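Side-chain contacts in aminotransferase, class I (Staphylococcus aureus, PDB 2O1B), which probably transfers amino groups between amino acids and 2-oxo acids, most likely with aspartate as a substrate, using pyridoxal-5'-phosphate as its cofactor: residues A[96-101]-A[264-269]; A[249-254]-A[295-300]. One frame throughout, in Å; residues are numbered along the deposited sequence.

Interaction 1 of 2, residues A[96-101]-A[264-269]; sequences DFYQRQ and FAVGNK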
loop_
_atom_site.group_PDB
_atom_site.type_symbol
_atom_site.label_atom_id
_atom_site.label_comp_id
_atom_site.label_asym_id
_atom_site.label_seq_id
_atom_site.Cartn_x
_atom_site.Cartn_y
_atom_site.Cartn_z
ATOM N N ASP A 96 22.780 -6.137 -5.525
ATOM C CA ASP A 96 23.632 -6.175 -6.720
ATOM C C ASP A 96 23.641 -4.834 -7.449
ATOM O O ASP A 96 24.695 -4.361 -7.880
ATOM C CB ASP A 96 23.162 -7.249 -7.702
ATOM C CG ASP A 96 23.461 -8.679 -7.235
ATOM O OD1 ASP A 96 24.134 -8.884 -6.194
ATOM O OD2 ASP A 96 23.003 -9.610 -7.932
ATOM N N PHE A 97 22.453 -4.247 -7.611
ATOM C CA PHE A 97 22.303 -2.930 -8.232
ATOM C C PHE A 97 23.105 -1.899 -7.442
ATOM O O PHE A 97 23.991 -1.242 -7.992
ATOM C CB PHE A 97 20.814 -2.572 -8.297
ATOM C CG PHE A 97 20.515 -1.229 -8.913
ATOM C CD1 PHE A 97 20.462 -1.075 -10.296
ATOM C CD2 PHE A 97 20.215 -0.135 -8.110
ATOM C CE1 PHE A 97 20.157 0.167 -10.873
ATOM C CE2 PHE A 97 19.910 1.105 -8.682
ATOM C CZ PHE A 97 19.876 1.248 -10.068
ATOM N N TYR A 98 22.831 -1.782 -6.145
ATOM C CA TYR A 98 23.581 -0.842 -5.318
ATOM C C TYR A 98 25.096 -1.048 -5.314
ATOM O O TYR A 98 25.852 -0.072 -5.309
ATOM C CB TYR A 98 22.994 -0.743 -3.909
ATOM C CG TYR A 98 22.156 0.504 -3.788
ATOM C CD1 TYR A 98 20.946 0.627 -4.483
ATOM C CD2 TYR A 98 22.597 1.584 -3.028
ATOM C CE1 TYR A 98 20.186 1.801 -4.400
ATOM C CE2 TYR A 98 21.838 2.751 -2.927
ATOM C CZ TYR A 98 20.641 2.854 -3.618
ATOM O OH TYR A 98 19.905 4.011 -3.525
ATOM N N GLN A 99 25.534 -2.305 -5.360
ATOM C CA GLN A 99 26.955 -2.617 -5.427
ATOM C C GLN A 99 27.602 -2.101 -6.715
ATOM O O GLN A 99 28.585 -1.363 -6.661
ATOM C CB GLN A 99 27.210 -4.128 -5.268
ATOM C CG GLN A 99 28.692 -4.500 -5.230
ATOM C CD GLN A 99 29.416 -3.893 -4.044
ATOM O OE1 GLN A 99 29.036 -4.099 -2.888
ATOM N NE2 GLN A 99 30.461 -3.140 -4.324
ATOM N N ARG A 100 27.070 -2.489 -7.873
ATOM C CA ARG A 100 27.695 -2.048 -9.125
ATOM C C ARG A 100 27.392 -0.583 -9.467
ATOM O O ARG A 100 28.161 0.048 -10.186
ATOM C CB ARG A 100 27.399 -2.996 -10.300
ATOM C CG ARG A 100 25.953 -3.081 -10.686
ATOM C CD ARG A 100 25.737 -3.929 -11.932
ATOM N NE ARG A 100 24.396 -3.659 -12.442
ATOM C CZ ARG A 100 23.291 -4.313 -12.086
ATOM N NH1 ARG A 100 23.339 -5.329 -11.232
ATOM N NH2 ARG A 100 22.128 -3.947 -12.599
ATOM N N GLN A 101 26.291 -0.041 -8.941
ATOM C CA GLN A 101 25.959 1.363 -9.191
ATOM C C GLN A 101 26.741 2.316 -8.276
ATOM O O GLN A 101 27.334 3.291 -8.756
ATOM C CB GLN A 101 24.440 1.624 -9.080
ATOM C CG GLN A 101 23.594 1.069 -10.248
ATOM C CD GLN A 101 23.665 1.917 -11.512
ATOM O OE1 GLN A 101 24.156 3.051 -11.488
ATOM N NE2 GLN A 101 23.157 1.377 -12.619
ATOM N N PHE A 264 12.214 0.583 -3.480
ATOM C CA PHE A 264 12.810 -0.034 -2.298
ATOM C C PHE A 264 13.526 0.972 -1.416
ATOM O O PHE A 264 13.946 2.035 -1.886
ATOM C CB PHE A 264 13.745 -1.192 -2.677
ATOM C CG PHE A 264 14.850 -0.813 -3.617
ATOM C CD1 PHE A 264 14.710 -1.006 -4.986
ATOM C CD2 PHE A 264 16.047 -0.301 -3.131
ATOM C CE1 PHE A 264 15.743 -0.662 -5.863
ATOM C CE2 PHE A 264 17.081 0.032 -3.995
ATOM C CZ PHE A 264 16.927 -0.154 -5.369
ATOM N N ALA A 265 13.624 0.626 -0.132
ATOM C CA ALA A 265 14.409 1.352 0.848
ATOM C C ALA A 265 15.657 0.536 1.113
ATOM O O ALA A 265 15.613 -0.702 1.120
ATOM C CB ALA A 265 13.626 1.544 2.136
ATOM N N VAL A 266 16.762 1.234 1.355
ATOM C CA VAL A 266 18.066 0.592 1.537
ATOM C C VAL A 266 18.875 1.347 2.589
ATOM O O VAL A 266 18.844 2.573 2.643
ATOM C CB VAL A 266 18.820 0.466 0.173
ATOM C CG1 VAL A 266 20.290 0.704 0.316
ATOM C CG2 VAL A 266 18.563 -0.889 -0.465
ATOM N N GLY A 267 19.556 0.617 3.478
ATOM C CA GLY A 267 20.434 1.262 4.467
ATOM C C GLY A 267 20.308 0.905 5.940
ATOM O O GLY A 267 20.236 -0.281 6.296
ATOM N N ASN A 268 20.317 1.936 6.796
ATOM C CA ASN A 268 20.294 1.775 8.264
ATOM C C ASN A 268 19.429 0.618 8.728
ATOM O O ASN A 268 18.220 0.638 8.499
ATOM C CB ASN A 268 19.797 3.049 8.955
ATOM C CG ASN A 268 20.015 3.015 10.467
ATOM O OD1 ASN A 268 21.125 3.243 10.953
ATOM N ND2 ASN A 268 18.956 2.721 11.215
ATOM N N LYS A 269 20.036 -0.373 9.391
ATOM C CA LYS A 269 19.300 -1.597 9.778
ATOM C C LYS A 269 18.065 -1.316 10.647
ATOM O O LYS A 269 16.985 -1.866 10.395
ATOM C CB LYS A 269 20.219 -2.635 10.442
ATOM C CG LYS A 269 19.479 -3.828 11.087
ATOM C CD LYS A 269 20.402 -5.013 11.316
ATOM C CE LYS A 269 20.140 -5.762 12.623
ATOM N NZ LYS A 269 18.801 -5.534 13.239
#

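Interaction 2 of 2, residues A[249-254]-A[295-300]; sequences YSLSKG and IYALNH. With PLP (pyridoxal-5'-phosphate), chain B.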
loop_
_atom_site.group_PDB
_atom_site.type_symbol
_atom_site.label_atom_id
_atom_site.label_comp_id
_atom_site.label_asym_id
_atom_site.label_seq_id
_atom_site.Cartn_x
_atom_site.Cartn_y
_atom_site.Cartn_z
ATOM N N TYR A 249 14.761 4.338 -3.334
ATOM C CA TYR A 249 14.996 4.327 -4.771
ATOM C C TYR A 249 13.736 3.840 -5.471
ATOM O O TYR A 249 13.135 2.860 -5.027
ATOM C CB TYR A 249 16.164 3.388 -5.096
ATOM C CG TYR A 249 16.660 3.509 -6.523
ATOM C CD1 TYR A 249 17.690 4.405 -6.848
ATOM C CD2 TYR A 249 16.092 2.746 -7.555
ATOM C CE1 TYR A 249 18.133 4.549 -8.173
ATOM C CE2 TYR A 249 16.533 2.876 -8.876
ATOM C CZ TYR A 249 17.545 3.787 -9.174
ATOM O OH TYR A 249 17.972 3.923 -10.477
ATOM N N SER A 250 13.354 4.508 -6.565
ATOM C CA SER A 250 12.140 4.175 -7.300
ATOM C C SER A 250 12.455 3.653 -8.694
ATOM O O SER A 250 13.376 4.143 -9.343
ATOM C CB SER A 250 11.235 5.406 -7.434
ATOM O OG SER A 250 10.089 5.081 -8.206
ATOM N N LEU A 251 11.686 2.668 -9.151
ATOM C CA LEU A 251 11.744 2.231 -10.560
ATOM C C LEU A 251 10.860 3.055 -11.520
ATOM O O LEU A 251 10.932 2.901 -12.750
ATOM C CB LEU A 251 11.402 0.742 -10.675
ATOM C CG LEU A 251 12.443 -0.277 -10.183
ATOM C CD1 LEU A 251 12.454 -0.435 -8.671
ATOM C CD2 LEU A 251 12.197 -1.629 -10.842
ATOM N N SER A 252 10.038 3.932 -10.956
ATOM C CA SER A 252 9.064 4.709 -11.734
ATOM C C SER A 252 9.648 5.533 -12.875
ATOM O O SER A 252 9.242 5.376 -14.037
ATOM C CB SER A 252 8.258 5.636 -10.817
ATOM O OG SER A 252 7.398 4.896 -9.977
ATOM N N LYS A 253 10.588 6.421 -12.552
ATOM C CA LYS A 253 11.095 7.358 -13.561
ATOM C C LYS A 253 12.219 6.760 -14.376
ATOM O O LYS A 253 12.179 6.796 -15.601
ATOM C CB LYS A 253 11.519 8.693 -12.945
ATOM C CG LYS A 253 10.339 9.604 -12.691
ATOM C CD LYS A 253 10.067 9.726 -11.220
ATOM C CE LYS A 253 8.732 10.385 -11.022
ATOM N NZ LYS A 253 8.768 11.224 -9.795
ATOM N N GLY A 254 13.199 6.183 -13.692
ATOM C CA GLY A 254 14.311 5.517 -14.370
ATOM C C GLY A 254 13.895 4.517 -15.437
ATOM O O GLY A 254 14.468 4.505 -16.529
ATOM N N ILE A 295 12.879 -7.340 -10.893
ATOM C CA ILE A 295 14.157 -8.045 -10.869
ATOM C C ILE A 295 14.776 -7.906 -12.241
ATOM O O ILE A 295 15.950 -7.566 -12.378
ATOM C CB ILE A 295 13.968 -9.562 -10.546
ATOM C CG1 ILE A 295 13.662 -9.772 -9.058
ATOM C CG2 ILE A 295 15.211 -10.390 -10.972
ATOM C CD1 ILE A 295 12.922 -11.084 -8.744
ATOM N N TYR A 296 13.973 -8.171 -13.262
ATOM C CA TYR A 296 14.466 -8.121 -14.626
ATOM C C TYR A 296 14.971 -6.720 -14.954
ATOM O O TYR A 296 16.032 -6.578 -15.543
ATOM C CB TYR A 296 13.379 -8.542 -15.602
ATOM C CG TYR A 296 13.928 -8.846 -16.963
ATOM C CD1 TYR A 296 13.879 -7.899 -17.984
ATOM C CD2 TYR A 296 14.534 -10.071 -17.224
ATOM C CE1 TYR A 296 14.397 -8.178 -19.232
ATOM C CE2 TYR A 296 15.049 -10.360 -18.466
ATOM C CZ TYR A 296 14.975 -9.412 -19.462
ATOM O OH TYR A 296 15.490 -9.711 -20.693
ATOM N N ALA A 297 14.229 -5.694 -14.527
ATOM C CA ALA A 297 14.597 -4.310 -14.811
ATOM C C ALA A 297 15.946 -3.956 -14.201
ATOM O O ALA A 297 16.848 -3.498 -14.903
ATOM C CB ALA A 297 13.520 -3.357 -14.329
ATOM N N LEU A 298 16.070 -4.183 -12.896
ATOM C CA LEU A 298 17.284 -3.872 -12.146
ATOM C C LEU A 298 18.503 -4.591 -12.670
ATOM O O LEU A 298 19.570 -3.996 -12.779
ATOM C CB LEU A 298 17.088 -4.191 -10.658
ATOM C CG LEU A 298 16.107 -3.261 -9.941
ATOM C CD1 LEU A 298 15.692 -3.838 -8.589
ATOM C CD2 LEU A 298 16.740 -1.894 -9.775
ATOM N N ASN A 299 18.336 -5.868 -13.001
ATOM C CA ASN A 299 19.444 -6.680 -13.493
ATOM C C ASN A 299 19.952 -6.301 -14.879
ATOM O O ASN A 299 21.137 -6.453 -15.164
ATOM C CB ASN A 299 19.077 -8.170 -13.487
ATOM C CG ASN A 299 19.053 -8.772 -12.089
ATOM O OD1 ASN A 299 18.481 -9.847 -11.889
ATOM N ND2 ASN A 299 19.664 -8.089 -11.114
ATOM N N HIS A 300 19.072 -5.823 -15.748
ATOM C CA HIS A 300 19.445 -5.725 -17.167
ATOM C C HIS A 300 19.451 -4.333 -17.788
ATOM O O HIS A 300 19.852 -4.189 -18.945
ATOM C CB HIS A 300 18.563 -6.646 -18.008
ATOM C CG HIS A 300 18.717 -8.092 -17.675
ATOM N ND1 HIS A 300 17.779 -8.791 -16.947
ATOM C CD2 HIS A 300 19.698 -8.975 -17.978
ATOM C CE1 HIS A 300 18.176 -10.045 -16.814
ATOM N NE2 HIS A 300 19.341 -10.180 -17.421
HETATM N N1 PLP B . 9.851 11.388 -4.419
HETATM C C2 PLP B . 10.102 12.270 -5.453
HETATM C C2A PLP B . 11.103 13.374 -5.252
HETATM C C3 PLP B . 9.440 12.085 -6.669
HETATM O O3 PLP B . 9.657 12.927 -7.721
HETATM C C4 PLP B . 8.534 11.027 -6.823
HETATM C C4A PLP B . 8.283 10.530 -8.216
HETATM C C5 PLP B . 8.278 10.154 -5.763
HETATM C C6 PLP B . 8.946 10.346 -4.553
HETATM C C5A PLP B . 7.277 9.013 -5.893
HETATM O O4P PLP B . 7.766 7.943 -6.679
HETATM P P PLP B . 6.938 6.561 -6.800
HETATM O O1P PLP B . 6.325 6.469 -8.188
HETATM O O2P PLP B . 5.873 6.582 -5.737
HETATM O O3P PLP B . 7.915 5.438 -6.595
#

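Interaction 1 of 2, residues A[96-101]-A[264-269]
Tyr98 leans from helix 88-102 onto strand 263-267 and meets two strand residues in two different ways. One face of its ring receives Val266 CG1, which lies 4.3 Å from the ring centroid and 18° off the ring normal, a CH-pi contact displaced toward the CE2 and CD2 rim. It is described for one of two modelled conformers of Val266, so its detail is less certain. The opposite rim, at CE1, approaches Phe264 CE2 to 3.6 Å, with the two ring planes at 77°. Seen from Phe264, that tyrosine carbon arrives at the ring edge. The CB of Phe264 already points toward the helix, and with CG between the backbone N and the carbonyl carbon (chi1 57°) the ring edge arrives at Tyr98. Its CZ also comes within 4.3 Å of Phe97 CD2.

The strand belongs to the large, mostly parallel seven-stranded sheet of a class I aminotransferase, of the fold type I PLP enzymes, in which 263-267 is the antiparallel member; helix 88-102 packs on this sheet, the axes of the two short pieces approaching to 11.2 Å. Flat aromatic side chains suit that wide gap, since they span it while filling it with carbon, and branched Val266 offers a compact methyl to the tyrosine face. On the helix, Gln101 CG from the next turn lies over the centre of the Phe97 ring, 3.6 Å above its plane. Tyrosine also supplies a polar end for a buried place: Tyr98 OH hydrogen-bonds Glu247 on the adjoining strand 245-250, while Tyr249 of that strand packs against both Phe97 and Phe264.

Interaction 2 of 2, residues A[249-254]-A[295-300]
The cofactor-binding segment of a class I aminotransferase, the turn after strand 245-250 that leads to the lysine carrying pyridoxal-5'-phosphate, rests its outer side on helix 288-300 through Leu251. The CD2 methyl of Leu251 approaches Ala297 CB to 4.1 Å and Leu298 CG to 4.3 Å. Leu251 CG stands anti to the carbonyl carbon (chi1 -73°), a rotation that carries the branched end to the helix; the small alanine lets it come close, and the end of Leu298 closes in beside it.

Polar neighbours in the same segment serve the cofactor. Lys253 NZ is covalently joined to PLP C4A, the linkage expected of an internal aldimine, although the modelled 1.8 Å is long for one. Ser250 OG donates to phosphate oxygen O3P at 2.7 Å, and Ser252 OG donates to O1P at 2.6 Å. Ser250 OG also accepts from Ser252 N at 3.0 Å, an ST turn that fixes the first hydroxyl beside the phosphate as the chain leaves the strand. Serine suits both places because its short hydroxyl can grip the phosphate from close to the backbone. Arg261 of the same chain, and Tyr81 of the second subunit, also hydrogen-bond the cofactor. Helix 288-300 lies on the side of the segment away from the cofactor, with Leu298 also touching Phe90 and Phe97 of helix 88-102, while strand 263-267 runs antiparallel beside strand 245-250.

From the N terminus, helix 88-102 comes first, and interaction 1 closes its long loop, which takes in the parallel strands of the large sheet, when the chain returns as strand 263-267. Before that, the chain passes through 249-254, which opens interaction 2; this loop closes only at 295-300, after helix 269-282. The two loops therefore cross. Where they overlap, strands 245-250 and 263-267 lie side by side, joined by a probable backbone hydrogen bond between Tyr249 and Phe264. Helices 88-102 and 288-300 also meet, through a weak hydrogen bond from Arg100 to the Leu298 carbonyl. Interaction 1 ties helix 88-102 to strand 263-267, and interaction 2 ties helix 288-300 to the turn just after strand 245-250.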